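Local coordinates for protein actinorhodin polyketide putative beta-ketoacyl synthase 2 (Streptomyces coelicolor A3, PDB 1TQY) that is the chain length factor of the actinorhodin polyketide synthase, a member of the beta-ketoacyl synthase family that probably works with a ketosynthase partner in building the polyketide chain, at residues R45-A56 / L199-I208. Numbering follows the deposited sequence.
Sequences RFDVSRYPATLA and LDPWGWVSQI
Trp-204 reaches out of helix 201-208 into the loop 45-54, which curls round its indole. CG stands anti to the backbone N (chi1 -170°), which carries the ring off the helix and sets its rim against the loop backbone. There Trp-204 NE1 donates to Ala-53 O at 2.9 Å; the carbonyl oxygen lies in the indole plane, but the donor sits 52° above the carbonyl plane. Farther along the same rim, Trp-204 CH2 meets Leu-55 O, and Ala-56 CB packs on Trp-204 CZ3 at 3.7 Å.

Two aromatic rings complete a cluster with the indole. Phe-46 makes an offset edge-to-face contact with the five-membered ring, its CZ 3.5 Å from Trp-204 CG and the planes inclined at 61°. In the other pair the roles reverse: Trp-204 offers its edge to the face of Tyr-51, again offset. Val-48 CG1 from the loop lies toward the rim of one indole face, and Ile-208 CG1 of Trp-204's own helix toward the rim of the other.

Phe-46 is also covered at the helix start, where Pro-201 CA stands over the centre of its ring, 4.1 Å from the centroid, a CH-pi contact. At the other end, Ile-208 CD1 fits against Ala-53 CB at 3.7 Å and also touches Pro-52. Between them Val-205 CG2 packs on Tyr-51 CE1 at 3.6 Å. Asp-200 N-caps the helix through Gly-203 N, and its OD1 also bonds His-121 of helix 117-129.

Beyond the indole, the loop runs into strand 55-57, which pairs antiparallel with strand 40-42. Arg-45 leans its aliphatic part on Leu-199 while its guanidinium forms a salt bridge with Glu-237. The partner subunit, a different protein, packs on Pro-201 and Val-205, and its backbone is hydrogen-bonded to Tyr-51 OH, placing helix 201-208, which follows strand 189-196, beside the subunit interface.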
loop_
_atom_site.group_PDB
_atom_site.type_symbol
_atom_site.label_atom_id
_atom_site.label_comp_id
_atom_site.label_asym_id
_atom_site.label_seq_id
_atom_site.Cartn_x
_atom_site.Cartn_y
_atom_site.Cartn_z
ATOM N N ARG B 45 10.878 25.379 -5.368
ATOM C CA ARG B 45 11.381 24.205 -6.071
ATOM C C ARG B 45 11.356 24.411 -7.583
ATOM O O ARG B 45 12.048 23.719 -8.324
ATOM C CB ARG B 45 10.546 22.976 -5.697
ATOM C CG ARG B 45 10.628 22.595 -4.228
ATOM C CD ARG B 45 12.052 22.226 -3.845
ATOM N NE ARG B 45 12.280 22.350 -2.411
ATOM C CZ ARG B 45 12.097 21.375 -1.529
ATOM N NH1 ARG B 45 11.680 20.179 -1.933
ATOM N NH2 ARG B 45 12.330 21.604 -0.242
ATOM N N PHE B 46 10.549 25.371 -8.026
ATOM C CA PHE B 46 10.401 25.704 -9.441
ATOM C C PHE B 46 9.613 27.012 -9.483
ATOM O O PHE B 46 9.327 27.576 -8.434
ATOM C CB PHE B 46 9.655 24.582 -10.166
ATOM C CG PHE B 46 8.323 24.261 -9.562
ATOM C CD1 PHE B 46 7.203 25.021 -9.885
ATOM C CD2 PHE B 46 8.195 23.232 -8.634
ATOM C CE1 PHE B 46 5.969 24.766 -9.295
ATOM C CE2 PHE B 46 6.969 22.963 -8.031
ATOM C CZ PHE B 46 5.848 23.738 -8.365
ATOM N N ASP B 47 9.268 27.494 -10.673
ATOM C CA ASP B 47 8.533 28.761 -10.813
ATOM C C ASP B 47 7.015 28.602 -10.648
ATOM O O ASP B 47 6.314 28.364 -11.626
ATOM C CB ASP B 47 8.827 29.368 -12.195
ATOM C CG ASP B 47 8.418 30.833 -12.303
ATOM O OD1 ASP B 47 7.621 31.303 -11.463
ATOM O OD2 ASP B 47 8.889 31.510 -13.241
ATOM N N VAL B 48 6.509 28.754 -9.425
ATOM C CA VAL B 48 5.069 28.615 -9.166
ATOM C C VAL B 48 4.203 29.794 -9.573
ATOM O O VAL B 48 2.976 29.690 -9.563
ATOM C CB VAL B 48 4.743 28.382 -7.671
ATOM C CG1 VAL B 48 4.835 26.929 -7.336
ATOM C CG2 VAL B 48 5.654 29.225 -6.797
ATOM N N SER B 49 4.823 30.917 -9.908
ATOM C CA SER B 49 4.071 32.104 -10.296
ATOM C C SER B 49 3.197 31.827 -11.503
ATOM O O SER B 49 2.295 32.598 -11.811
ATOM C CB SER B 49 5.019 33.247 -10.646
ATOM O OG SER B 49 5.700 32.975 -11.862
ATOM N N ARG B 50 3.468 30.739 -12.205
ATOM C CA ARG B 50 2.669 30.443 -13.376
ATOM C C ARG B 50 1.515 29.491 -13.087
ATOM O O ARG B 50 0.795 29.083 -13.992
ATOM C CB ARG B 50 3.561 29.896 -14.484
ATOM C CG ARG B 50 4.410 28.713 -14.076
ATOM C CD ARG B 50 5.587 28.572 -15.000
ATOM N NE ARG B 50 5.173 28.387 -16.397
ATOM C CZ ARG B 50 6.012 28.069 -17.379
ATOM N NH1 ARG B 50 5.574 27.942 -18.613
ATOM N NH2 ARG B 50 7.296 27.878 -17.125
ATOM N N TYR B 51 1.341 29.141 -11.818
ATOM C CA TYR B 51 0.257 28.251 -11.405
ATOM C C TYR B 51 -0.646 28.955 -10.392
ATOM O O TYR B 51 -0.213 29.876 -9.699
ATOM C CB TYR B 51 0.835 26.986 -10.774
ATOM C CG TYR B 51 1.734 26.217 -11.699
ATOM C CD1 TYR B 51 1.223 25.546 -12.804
ATOM C CD2 TYR B 51 3.108 26.172 -11.476
ATOM C CE1 TYR B 51 2.065 24.847 -13.663
ATOM C CE2 TYR B 51 3.953 25.479 -12.329
ATOM C CZ TYR B 51 3.428 24.819 -13.418
ATOM O OH TYR B 51 4.264 24.123 -14.248
ATOM N N PRO B 52 -1.911 28.517 -10.285
ATOM C CA PRO B 52 -2.903 29.084 -9.360
ATOM C C PRO B 52 -2.486 29.025 -7.892
ATOM O O PRO B 52 -2.609 30.004 -7.166
ATOM C CB PRO B 52 -4.145 28.230 -9.607
ATOM C CG PRO B 52 -3.975 27.753 -11.003
ATOM C CD PRO B 52 -2.507 27.447 -11.100
ATOM N N ALA B 53 -2.016 27.863 -7.453
ATOM C CA ALA B 53 -1.579 27.691 -6.074
ATOM C C ALA B 53 -0.081 27.960 -6.041
ATOM O O ALA B 53 0.638 27.553 -6.952
ATOM C CB ALA B 53 -1.871 26.272 -5.607
ATOM N N THR B 54 0.389 28.632 -4.992
ATOM C CA THR B 54 1.802 28.973 -4.890
ATOM C C THR B 54 2.428 28.740 -3.528
ATOM O O THR B 54 3.637 28.908 -3.360
ATOM C CB THR B 54 2.018 30.455 -5.218
ATOM O OG1 THR B 54 1.317 31.247 -4.251
ATOM C CG2 THR B 54 1.497 30.779 -6.601
ATOM N N LEU B 55 1.616 28.362 -2.553
ATOM C CA LEU B 55 2.124 28.150 -1.204
ATOM C C LEU B 55 2.243 26.679 -0.835
ATOM O O LEU B 55 1.408 25.869 -1.229
ATOM C CB LEU B 55 1.212 28.854 -0.197
ATOM C CG LEU B 55 1.146 30.382 -0.218
ATOM C CD1 LEU B 55 0.252 30.841 0.929
ATOM C CD2 LEU B 55 2.540 30.981 -0.059
ATOM N N ALA B 56 3.283 26.349 -0.075
ATOM C CA ALA B 56 3.516 24.981 0.360
ATOM C C ALA B 56 4.421 24.921 1.579
ATOM O O ALA B 56 5.140 25.874 1.884
ATOM C CB ALA B 56 4.122 24.162 -0.766
ATOM N N LEU B 199 6.759 18.110 -4.604
ATOM C CA LEU B 199 7.062 19.487 -4.934
ATOM C C LEU B 199 7.807 19.704 -6.240
ATOM O O LEU B 199 8.798 20.428 -6.288
ATOM C CB LEU B 199 7.829 20.133 -3.777
ATOM C CG LEU B 199 7.034 20.182 -2.482
ATOM C CD1 LEU B 199 7.854 20.862 -1.399
ATOM C CD2 LEU B 199 5.727 20.949 -2.723
ATOM N N ASP B 200 7.331 19.060 -7.293
ATOM C CA ASP B 200 7.905 19.218 -8.617
ATOM C C ASP B 200 6.723 19.779 -9.394
ATOM O O ASP B 200 5.589 19.707 -8.922
ATOM C CB ASP B 200 8.311 17.874 -9.208
ATOM C CG ASP B 200 7.125 16.987 -9.468
ATOM O OD1 ASP B 200 6.723 16.829 -10.642
ATOM O OD2 ASP B 200 6.577 16.448 -8.481
ATOM N N PRO B 201 6.960 20.334 -10.589
ATOM C CA PRO B 201 5.844 20.888 -11.361
ATOM C C PRO B 201 4.652 19.941 -11.575
ATOM O O PRO B 201 3.509 20.349 -11.399
ATOM C CB PRO B 201 6.504 21.291 -12.672
ATOM C CG PRO B 201 7.927 21.605 -12.260
ATOM C CD PRO B 201 8.238 20.489 -11.316
ATOM N N TRP B 202 4.910 18.691 -11.959
ATOM C CA TRP B 202 3.823 17.739 -12.207
ATOM C C TRP B 202 3.099 17.384 -10.913
ATOM O O TRP B 202 1.862 17.426 -10.850
ATOM C CB TRP B 202 4.367 16.473 -12.883
ATOM C CG TRP B 202 3.298 15.563 -13.480
ATOM C CD1 TRP B 202 1.965 15.847 -13.663
ATOM C CD2 TRP B 202 3.496 14.231 -13.974
ATOM N NE1 TRP B 202 1.327 14.770 -14.238
ATOM C CE2 TRP B 202 2.240 13.764 -14.437
ATOM C CE3 TRP B 202 4.613 13.383 -14.069
ATOM C CZ2 TRP B 202 2.069 12.485 -14.989
ATOM C CZ3 TRP B 202 4.437 12.100 -14.624
ATOM C CH2 TRP B 202 3.172 11.674 -15.072
ATOM N N GLY B 203 3.868 17.049 -9.878
ATOM C CA GLY B 203 3.264 16.725 -8.596
ATOM C C GLY B 203 2.422 17.894 -8.095
ATOM O O GLY B 203 1.366 17.706 -7.496
ATOM N N TRP B 204 2.886 19.109 -8.366
ATOM C CA TRP B 204 2.191 20.320 -7.935
ATOM C C TRP B 204 0.839 20.496 -8.637
ATOM O O TRP B 204 -0.204 20.709 -8.000
ATOM C CB TRP B 204 3.065 21.542 -8.222
ATOM C CG TRP B 204 2.537 22.799 -7.595
ATOM C CD1 TRP B 204 2.057 23.904 -8.240
ATOM C CD2 TRP B 204 2.388 23.050 -6.193
ATOM N NE1 TRP B 204 1.610 24.829 -7.321
ATOM C CE2 TRP B 204 1.802 24.331 -6.057
ATOM C CE3 TRP B 204 2.691 22.315 -5.036
ATOM C CZ2 TRP B 204 1.510 24.894 -4.813
ATOM C CZ3 TRP B 204 2.400 22.880 -3.795
ATOM C CH2 TRP B 204 1.813 24.160 -3.700
ATOM N N VAL B 205 0.882 20.403 -9.958
ATOM C CA VAL B 205 -0.283 20.541 -10.805
ATOM C C VAL B 205 -1.275 19.419 -10.475
ATOM O O VAL B 205 -2.488 19.626 -10.486
ATOM C CB VAL B 205 0.221 20.551 -12.307
ATOM C CG1 VAL B 205 -0.416 19.465 -13.140
ATOM C CG2 VAL B 205 0.024 21.919 -12.903
ATOM N N SER B 206 -0.743 18.242 -10.147
ATOM C CA SER B 206 -1.562 17.085 -9.794
ATOM C C SER B 206 -2.347 17.387 -8.510
ATOM O O SER B 206 -3.547 17.115 -8.419
ATOM C CB SER B 206 -0.667 15.847 -9.602
ATOM O OG SER B 206 -0.141 15.402 -10.857
ATOM N N GLN B 207 -1.668 17.974 -7.525
ATOM C CA GLN B 207 -2.307 18.322 -6.264
ATOM C C GLN B 207 -3.361 19.389 -6.508
ATOM O O GLN B 207 -4.451 19.350 -5.928
ATOM C CB GLN B 207 -1.251 18.798 -5.251
ATOM C CG GLN B 207 -0.269 17.691 -4.868
ATOM C CD GLN B 207 0.824 18.131 -3.905
ATOM O OE1 GLN B 207 0.587 18.356 -2.719
ATOM N NE2 GLN B 207 2.036 18.261 -4.427
ATOM N N ILE B 208 -3.050 20.333 -7.386
ATOM C CA ILE B 208 -4.022 21.377 -7.697
ATOM C C ILE B 208 -5.293 20.743 -8.278
ATOM O O ILE B 208 -6.391 21.258 -8.077
ATOM C CB ILE B 208 -3.456 22.410 -8.695
ATOM C CG1 ILE B 208 -2.385 23.269 -7.994
ATOM C CG2 ILE B 208 -4.578 23.318 -9.202
ATOM C CD1 ILE B 208 -1.920 24.447 -8.829
#